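Local coordinates for protein phosphoribosylamine--glycine ligase (Thermotoga maritima, PDB 1VKZ) that joins glycine to 5-phosphoribosylamine at the expense of ATP, giving glycinamide ribonucleotide in de novo purine biosynthesis, at residues 108-111 against 112-116. Numbering follows the deposited sequence.
Sequences VYAK and RFMKK
M114, a selenomethionine one turn on from A110, folds back over that alanine. Its CB lies beside the carbonyl oxygens of A110 and K111, CG comes 3.2 Å from A110 O, and SE passes the same oxygen at longer range. The chain runs extended through chi2 and then bends at chi3 (-100°), which swings the terminal methyl back across the turn: CE lies against the A110 carbonyl, 3.5 Å from A110 O, and also touches A110 CB at 4.0 Å and K111 CD at 3.6 Å. The K111 chain, itself kinked at chi2 and chi3, carries NZ on to D189, T121 and A122 O, so a salt bridge and two hydrogen bonds hold the ammonium. All this lies on helix 107-116 of the ATP-grasp region, whose i to i+4 bonding binds the two halves together; F113 N donates to Y109 O at 2.9 Å, with an N-H...O angle of 162°. M114 and A110 face strand 280-287, where Y286 touches both; E285, a predicted magnesium ligand, is nearby, and D189 belongs to the predicted ATP site. Further round, the side chains of Y109 and F113, a turn apart, cross at a slant. F113 CB packs obliquely against the Y109 ring, 4.3 Å from Y109 CE2, while the phenol OH approaches F113 CD1 at 4.0 Å. Toward strand 124-127, V108 and R112 run side by side: V108 CG1 lies over one face of the extended arginine's guanidinium, 3.7 Å from R112 NH1, and both side chains touch V126.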
loop_
_atom_site.group_PDB
_atom_site.type_symbol
_atom_site.label_atom_id
_atom_site.label_comp_id
_atom_site.label_asym_id
_atom_site.label_seq_id
_atom_site.Cartn_x
_atom_site.Cartn_y
_atom_site.Cartn_z
ATOM N N VAL A 108 -13.452 12.071 -1.781
ATOM C CA VAL A 108 -14.739 12.537 -2.257
ATOM C C VAL A 108 -14.954 12.217 -3.725
ATOM O O VAL A 108 -16.015 11.707 -4.097
ATOM C CB VAL A 108 -14.890 14.028 -2.106
ATOM C CG1 VAL A 108 -16.256 14.471 -2.634
ATOM C CG2 VAL A 108 -14.724 14.416 -0.633
ATOM N N TYR A 109 -13.966 12.545 -4.570
ATOM C CA TYR A 109 -14.066 12.180 -5.964
ATOM C C TYR A 109 -14.311 10.694 -6.091
ATOM O O TYR A 109 -15.125 10.280 -6.902
ATOM C CB TYR A 109 -12.836 12.589 -6.755
ATOM C CG TYR A 109 -12.818 12.056 -8.186
ATOM C CD1 TYR A 109 -13.474 12.727 -9.204
ATOM C CD2 TYR A 109 -12.161 10.879 -8.505
ATOM C CE1 TYR A 109 -13.449 12.251 -10.515
ATOM C CE2 TYR A 109 -12.141 10.394 -9.796
ATOM C CZ TYR A 109 -12.784 11.089 -10.787
ATOM O OH TYR A 109 -12.771 10.617 -12.065
ATOM N N ALA A 110 -13.624 9.879 -5.285
ATOM C CA ALA A 110 -13.701 8.437 -5.451
ATOM C C ALA A 110 -15.112 7.977 -5.238
ATOM O O ALA A 110 -15.620 7.138 -5.990
ATOM C CB ALA A 110 -12.729 7.728 -4.500
ATOM N N LYS A 111 -15.777 8.565 -4.248
ATOM C CA LYS A 111 -17.165 8.200 -3.926
ATOM C C LYS A 111 -18.157 8.572 -4.989
ATOM O O LYS A 111 -19.104 7.829 -5.242
ATOM C CB LYS A 111 -17.591 8.857 -2.623
ATOM C CG LYS A 111 -17.092 8.150 -1.436
ATOM C CD LYS A 111 -17.602 6.713 -1.413
ATOM C CE LYS A 111 -17.922 6.223 -0.000
ATOM N NZ LYS A 111 -18.842 5.033 -0.020
ATOM N N ARG A 112 -17.965 9.736 -5.608
ATOM C CA ARG A 112 -18.875 10.169 -6.648
ATOM C C ARG A 112 -18.699 9.341 -7.900
ATOM O O ARG A 112 -19.646 9.023 -8.611
ATOM C CB ARG A 112 -18.699 11.654 -6.881
ATOM C CG ARG A 112 -19.466 12.440 -5.835
ATOM C CD ARG A 112 -18.927 13.790 -5.550
ATOM N NE ARG A 112 -19.699 14.497 -4.539
ATOM C CZ ARG A 112 -19.471 15.763 -4.206
ATOM N NH1 ARG A 112 -18.469 16.438 -4.769
ATOM N NH2 ARG A 112 -20.229 16.353 -3.295
ATOM N N PHE A 113 -17.454 8.987 -8.135
ATOM C CA PHE A 113 -17.079 8.106 -9.211
ATOM C C PHE A 113 -17.824 6.782 -9.071
ATOM O O PHE A 113 -18.523 6.339 -9.982
ATOM C CB PHE A 113 -15.566 7.886 -9.133
ATOM C CG PHE A 113 -15.045 6.911 -10.130
ATOM C CD1 PHE A 113 -14.862 7.283 -11.440
ATOM C CD2 PHE A 113 -14.774 5.617 -9.769
ATOM C CE1 PHE A 113 -14.379 6.374 -12.348
ATOM C CE2 PHE A 113 -14.313 4.694 -10.691
ATOM C CZ PHE A 113 -14.115 5.076 -11.972
HETATM N N MSE A 114 -17.689 6.158 -7.910
HETATM C CA MSE A 114 -18.320 4.881 -7.671
HETATM C C MSE A 114 -19.886 4.913 -7.777
HETATM O O MSE A 114 -20.528 3.986 -8.294
HETATM C CB MSE A 114 -17.879 4.394 -6.311
HETATM C CG MSE A 114 -16.425 4.089 -6.230
HETATM SE SE MSE A 114 -15.990 3.301 -4.496
HETATM C CE MSE A 114 -15.246 4.817 -3.445
ATOM N N LYS A 115 -20.498 5.971 -7.257
ATOM C CA LYS A 115 -21.940 6.136 -7.393
ATOM C C LYS A 115 -22.288 6.172 -8.888
ATOM O O LYS A 115 -23.158 5.460 -9.334
ATOM C CB LYS A 115 -22.410 7.413 -6.692
ATOM C CG LYS A 115 -23.917 7.438 -6.342
ATOM C CD LYS A 115 -24.488 8.866 -6.290
ATOM C CE LYS A 115 -23.902 9.699 -5.145
ATOM N NZ LYS A 115 -24.162 11.184 -5.260
ATOM N N LYS A 116 -21.549 6.978 -9.647
ATOM C CA LYS A 116 -21.721 7.109 -11.102
ATOM C C LYS A 116 -21.610 5.768 -11.846
ATOM O O LYS A 116 -22.491 5.383 -12.607
ATOM C CB LYS A 116 -20.670 8.077 -11.649
ATOM C CG LYS A 116 -21.123 8.943 -12.810
ATOM C CD LYS A 116 -19.961 9.751 -13.358
ATOM C CE LYS A 116 -20.361 10.489 -14.602
ATOM N NZ LYS A 116 -19.185 10.845 -15.435
#